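Local coordinates for protein ammonium transporter (PDB 6EU6) that probably senses ammonium at the membrane and passes the signal on, as the Amt-type sensor part of an ammonium-responsive histidine kinase, at residues A[110-115]-A[122-127]; A[178-183]-A[374-379]. All coordinates share one frame; numbering follows the deposited sequence.

Both contacts belong to the helical bundle of the ammonium transporter family and lie on the same side of the chain's centre, their own centres about 10 Å apart. They come in series along the chain: interaction 1 joins the end of helix 93-114 to the start of helix 121-144, and interaction 2 follows, pairing helix 167-185 with the distant helix 353-385. The two touch directly. L111 and I115 of interaction 1 pack on A181 of interaction 2, with L111 CD1 3.4 Å from A181 CB, and the ring of F378 reaches the backbone at A126. Four helices therefore form one continuous packed region, joining neighbours in sequence to a helix near the chain's C-terminal end.

Interaction 1 (A[110-115]-A[122-127]). With LMT (dodecyl-beta-D-maltoside), chain E.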
loop_
_atom_site.group_PDB
_atom_site.type_symbol
_atom_site.label_atom_id
_atom_site.label_comp_id
_atom_site.label_asym_id
_atom_site.label_seq_id
_atom_site.Cartn_x
_atom_site.Cartn_y
_atom_site.Cartn_z
ATOM N N ILE A 110 17.026 8.610 4.047
ATOM C CA ILE A 110 18.091 7.679 4.388
ATOM C C ILE A 110 18.794 8.088 5.712
ATOM O O ILE A 110 19.103 7.256 6.588
ATOM C CB ILE A 110 19.133 7.605 3.240
ATOM C CG1 ILE A 110 18.456 6.918 2.048
ATOM C CG2 ILE A 110 20.372 6.803 3.648
ATOM C CD1 ILE A 110 19.081 7.109 0.665
ATOM N N LEU A 111 19.046 9.391 5.857
ATOM C CA LEU A 111 19.681 9.934 7.042
ATOM C C LEU A 111 19.112 9.383 8.321
ATOM O O LEU A 111 19.845 9.074 9.231
ATOM C CB LEU A 111 19.444 11.470 7.044
ATOM C CG LEU A 111 19.976 12.246 8.252
ATOM C CD1 LEU A 111 21.501 12.092 8.411
ATOM C CD2 LEU A 111 19.641 13.693 8.110
ATOM N N THR A 112 17.788 9.446 8.484
ATOM C CA THR A 112 17.216 9.227 9.818
ATOM C C THR A 112 17.597 7.896 10.437
ATOM O O THR A 112 17.846 7.798 11.647
ATOM C CB THR A 112 15.703 9.373 9.891
ATOM O OG1 THR A 112 15.104 8.344 9.103
ATOM C CG2 THR A 112 15.288 10.727 9.397
ATOM N N GLY A 113 17.682 6.858 9.648
ATOM C CA GLY A 113 17.975 5.566 10.232
ATOM C C GLY A 113 19.420 5.426 10.657
ATOM O O GLY A 113 19.729 4.657 11.564
ATOM N N ALA A 114 20.313 6.122 9.982
ATOM C CA ALA A 114 21.747 6.047 10.309
ATOM C C ALA A 114 22.052 6.745 11.646
ATOM O O ALA A 114 22.888 6.281 12.432
ATOM C CB ALA A 114 22.530 6.654 9.204
ATOM N N ILE A 115 21.321 7.811 11.959
ATOM C CA ILE A 115 21.545 8.511 13.262
ATOM C C ILE A 115 20.440 8.337 14.306
ATOM O O ILE A 115 20.367 9.042 15.327
ATOM C CB ILE A 115 21.867 9.984 13.030
ATOM C CG1 ILE A 115 20.740 10.687 12.349
ATOM C CG2 ILE A 115 23.165 10.078 12.202
ATOM C CD1 ILE A 115 20.909 12.199 12.239
ATOM N N ILE A 122 17.150 18.442 15.987
ATOM C CA ILE A 122 17.624 19.493 15.094
ATOM C C ILE A 122 18.597 18.981 14.029
ATOM O O ILE A 122 18.505 19.348 12.852
ATOM C CB ILE A 122 18.255 20.675 15.905
ATOM C CG1 ILE A 122 17.173 21.452 16.706
ATOM C CG2 ILE A 122 19.041 21.601 14.986
ATOM C CD1 ILE A 122 15.942 21.816 15.932
ATOM N N PRO A 123 19.565 18.166 14.420
ATOM C CA PRO A 123 20.433 17.563 13.381
ATOM C C PRO A 123 19.641 16.826 12.279
ATOM O O PRO A 123 20.043 16.804 11.113
ATOM C CB PRO A 123 21.326 16.580 14.192
ATOM C CG PRO A 123 21.298 17.110 15.595
ATOM C CD PRO A 123 20.039 17.887 15.796
ATOM N N ASN A 124 18.518 16.208 12.637
ATOM C CA ASN A 124 17.724 15.531 11.646
ATOM C C ASN A 124 17.061 16.517 10.696
ATOM O O ASN A 124 17.249 16.452 9.481
ATOM C CB ASN A 124 16.694 14.664 12.310
ATOM C CG ASN A 124 17.291 13.363 12.818
ATOM O OD1 ASN A 124 17.300 12.372 12.122
ATOM N ND2 ASN A 124 17.850 13.386 14.016
ATOM N N ILE A 125 16.261 17.437 11.229
ATOM C CA ILE A 125 15.551 18.342 10.371
ATOM C C ILE A 125 16.510 19.270 9.595
ATOM O O ILE A 125 16.276 19.552 8.412
ATOM C CB ILE A 125 14.504 19.153 11.087
ATOM C CG1 ILE A 125 15.129 19.980 12.198
ATOM C CG2 ILE A 125 13.484 18.229 11.681
ATOM C CD1 ILE A 125 14.113 20.918 12.817
ATOM N N ALA A 126 17.586 19.707 10.228
ATOM C CA ALA A 126 18.493 20.606 9.512
ATOM C C ALA A 126 19.264 19.807 8.448
ATOM O O ALA A 126 19.577 20.299 7.379
ATOM C CB ALA A 126 19.468 21.238 10.493
ATOM N N GLY A 127 19.619 18.572 8.769
ATOM C CA GLY A 127 20.257 17.667 7.803
ATOM C C GLY A 127 19.405 17.457 6.572
ATOM O O GLY A 127 19.885 17.512 5.440
HETATM C C1B LMT E . 18.342 17.181 22.280
HETATM C C2B LMT E . 18.182 16.706 23.761
HETATM C C3B LMT E . 18.748 17.752 24.712
HETATM C C4B LMT E . 20.189 17.907 24.320
HETATM C C5B LMT E . 20.327 18.446 22.921
HETATM C C6B LMT E . 21.817 18.701 22.637
HETATM O O1B LMT E . 17.593 18.373 22.074
HETATM O O2B LMT E . 16.808 16.528 24.130
HETATM O O3B LMT E . 18.730 17.392 26.100
HETATM O "O4'" LMT E . 20.846 18.789 25.238
HETATM O O5B LMT E . 19.700 17.517 21.992
HETATM O O6B LMT E . 22.729 17.803 23.365
HETATM C "C1'" LMT E . 14.406 19.935 20.003
HETATM C "C2'" LMT E . 14.326 18.571 20.574
HETATM C "C3'" LMT E . 15.351 18.335 21.587
HETATM C "C4'" LMT E . 16.679 18.457 20.990
HETATM C "C5'" LMT E . 16.765 19.809 20.242
HETATM C "C6'" LMT E . 18.067 19.897 19.475
HETATM O "O1'" LMT E . 13.367 20.116 19.065
HETATM O "O2'" LMT E . 13.115 18.417 21.262
HETATM O "O3'" LMT E . 15.281 17.029 22.127
HETATM O "O5'" LMT E . 15.669 20.035 19.368
HETATM O "O6'" LMT E . 18.391 18.741 18.677
HETATM C C1 LMT E . 13.382 21.445 18.479
HETATM C C2 LMT E . 12.125 21.658 17.623
HETATM C C3 LMT E . 12.153 22.936 16.791
HETATM C C4 LMT E . 10.871 23.133 15.943
HETATM C C5 LMT E . 11.102 23.005 14.432
HETATM C C6 LMT E . 10.415 24.019 13.521
HETATM C C7 LMT E . 10.383 23.486 12.075
HETATM C C8 LMT E . 10.968 24.423 11.023
HETATM C C9 LMT E . 10.944 23.864 9.575
HETATM C C10 LMT E . 11.178 24.954 8.466
HETATM C C11 LMT E . 12.063 24.590 7.225
HETATM C C12 LMT E . 11.384 24.479 5.844
HETATM O O HOH W 1 17.330 9.941 13.489
#
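I115 and N124 meet tip to tip where two antiparallel neighbours, helix 93-114 and helix 121-144, form a helical hairpin with a short connection. I115 CD1 lies 3.6 Å from N124 OD1 and almost as near ND2, so a methyl group covers the amide end. T112 crosses N124 at about a right angle, its CG2 3.8 Å from the same OD1. The amide is gripped by polar partners too: ND2 bonds to G120 O and S119 OG in the connection, and a water donates to both N124 OD1 (2.8 Å) and T112 O (2.9 Å), bridging the helices where no direct bond does. One turn before I115 on helix 93-114, chi1 of 177° holds L111 CG anti to the backbone N, and the CD2 branch meets G127 CA at 4.0 Å; a side chain there would clash with this methyl. Away from this buried seam, partly exposed I122 and I125 face detergent: I122 N bonds to O6' of dodecyl maltoside at 3.0 Å, and I122 CG1 packs on its sugar. T112 OG1 bonds to E31. Around the hairpin, helix 40-67 meets T112 and N124, while helix 167-185 packs against L111 and I115.

Interaction 2 (A[178-183]-A[374-379]); sequences AMAAAI and LGMLFF
A180 presses its methyl group into the backbone of G375 and M376, at the heart of a helix-helix contact in the ammonium transporter bundle. Segments 178-183 and 374-379 run in the same general sense, crossing at -38° with their axes 8.2 Å apart. M376, A180 and F379 bury the most surface. A180 CB sits 3.5 Å from M376 N and 3.7 Å from G375 C, a close approach that G375 permits because a side chain there would crowd this methyl. M376 then folds back beside A180: its chain bends at chi2 and chi3, bringing SD 3.8 Å from A180 CB and CE to 4.2 Å from I183 CG2. I183 also touches the nonyl maltoside detergent, so this margin of the contact borders a detergent site. On the other flank F379 points toward segment 178-183, and A181 CA lies over one face of its ring, which also meets F177 with planes at about 40°. An alanine in place of F379 would probably leave A181 and F177 without their aromatic partner and open a gap between the helices. No polar side-chain group takes part across the two segments, and the shortest approach is at the ring, where A181 CB lies 3.4 Å from F379 CE2 and 3.6 Å from F379 CZ.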
loop_
_atom_site.group_PDB
_atom_site.type_symbol
_atom_site.label_atom_id
_atom_site.label_comp_id
_atom_site.label_asym_id
_atom_site.label_seq_id
_atom_site.Cartn_x
_atom_site.Cartn_y
_atom_site.Cartn_z
ATOM N N ALA A 178 24.409 10.293 5.264
ATOM C CA ALA A 178 24.096 9.579 6.458
ATOM C C ALA A 178 25.424 9.152 7.126
ATOM O O ALA A 178 25.519 9.150 8.340
ATOM C CB ALA A 178 23.268 8.328 6.143
ATOM N N MET A 179 26.401 8.690 6.340
ATOM C CA MET A 179 27.614 8.189 6.962
ATOM C C MET A 179 28.372 9.315 7.730
ATOM O O MET A 179 28.853 9.083 8.853
ATOM C CB MET A 179 28.566 7.600 5.935
ATOM C CG MET A 179 29.853 7.124 6.568
ATOM S SD MET A 179 30.812 6.232 5.328
ATOM C CE MET A 179 31.836 7.494 4.719
ATOM N N ALA A 180 28.463 10.498 7.122
ATOM C CA ALA A 180 28.999 11.631 7.837
ATOM C C ALA A 180 28.235 11.940 9.089
ATOM O O ALA A 180 28.801 12.264 10.152
ATOM C CB ALA A 180 29.027 12.864 6.936
ATOM N N ALA A 181 26.916 11.944 8.967
ATOM C CA ALA A 181 26.105 12.221 10.151
ATOM C C ALA A 181 26.334 11.154 11.280
ATOM O O ALA A 181 26.485 11.515 12.468
ATOM C CB ALA A 181 24.630 12.326 9.757
ATOM N N ALA A 182 26.420 9.859 10.924
ATOM C CA ALA A 182 26.619 8.850 11.916
ATOM C C ALA A 182 27.990 9.034 12.638
ATOM O O ALA A 182 28.146 8.737 13.833
ATOM C CB ALA A 182 26.562 7.465 11.304
ATOM N N ILE A 183 28.963 9.456 11.879
ATOM C CA ILE A 183 30.308 9.696 12.408
ATOM C C ILE A 183 30.311 10.862 13.378
ATOM O O ILE A 183 30.796 10.752 14.470
ATOM C CB ILE A 183 31.337 9.972 11.289
ATOM C CG1 ILE A 183 31.707 8.654 10.641
ATOM C CG2 ILE A 183 32.666 10.514 11.855
ATOM C CD1 ILE A 183 32.495 8.811 9.346
ATOM N N LEU A 374 30.920 17.425 2.132
ATOM C CA LEU A 374 30.002 18.467 2.599
ATOM C C LEU A 374 29.187 18.090 3.834
ATOM O O LEU A 374 28.821 18.945 4.650
ATOM C CB LEU A 374 29.040 18.891 1.531
ATOM C CG LEU A 374 29.560 19.884 0.514
ATOM C CD1 LEU A 374 28.481 20.195 -0.539
ATOM C CD2 LEU A 374 29.975 21.182 1.230
ATOM N N GLY A 375 28.891 16.817 3.971
ATOM C CA GLY A 375 28.169 16.367 5.130
ATOM C C GLY A 375 29.020 16.483 6.351
ATOM O O GLY A 375 28.523 16.968 7.412
ATOM N N MET A 376 30.296 16.073 6.238
ATOM C CA MET A 376 31.234 16.320 7.374
ATOM C C MET A 376 31.314 17.812 7.768
ATOM O O MET A 376 31.185 18.157 8.953
ATOM C CB MET A 376 32.637 15.769 7.110
ATOM C CG MET A 376 32.727 14.248 7.138
ATOM S SD MET A 376 32.286 13.429 8.709
ATOM C CE MET A 376 33.678 14.001 9.685
ATOM N N LEU A 377 31.462 18.690 6.788
ATOM C CA LEU A 377 31.516 20.111 7.047
ATOM C C LEU A 377 30.228 20.618 7.679
ATOM O O LEU A 377 30.213 21.412 8.627
ATOM C CB LEU A 377 31.839 20.859 5.736
ATOM C CG LEU A 377 33.325 20.632 5.370
ATOM C CD1 LEU A 377 33.759 21.110 3.982
ATOM C CD2 LEU A 377 34.192 21.308 6.425
ATOM N N PHE A 378 29.125 20.120 7.163
ATOM C CA PHE A 378 27.811 20.582 7.652
ATOM C C PHE A 378 27.622 20.198 9.074
ATOM O O PHE A 378 27.266 21.062 9.885
ATOM C CB PHE A 378 26.668 20.063 6.781
ATOM C CG PHE A 378 25.328 20.408 7.312
ATOM C CD1 PHE A 378 24.776 21.651 7.070
ATOM C CD2 PHE A 378 24.653 19.506 8.113
ATOM C CE1 PHE A 378 23.545 22.026 7.644
ATOM C CE2 PHE A 378 23.402 19.836 8.627
ATOM C CZ PHE A 378 22.858 21.119 8.409
ATOM N N PHE A 379 27.901 18.935 9.416
ATOM C CA PHE A 379 27.721 18.537 10.806
ATOM C C PHE A 379 28.805 19.087 11.751
ATOM O O PHE A 379 28.515 19.244 12.929
ATOM C CB PHE A 379 27.551 17.032 10.977
ATOM C CG PHE A 379 26.229 16.566 10.435
ATOM C CD1 PHE A 379 25.050 16.828 11.153
ATOM C CD2 PHE A 379 26.141 15.909 9.249
ATOM C CE1 PHE A 379 23.802 16.488 10.649
ATOM C CE2 PHE A 379 24.887 15.544 8.728
ATOM C CZ PHE A 379 23.722 15.812 9.448
#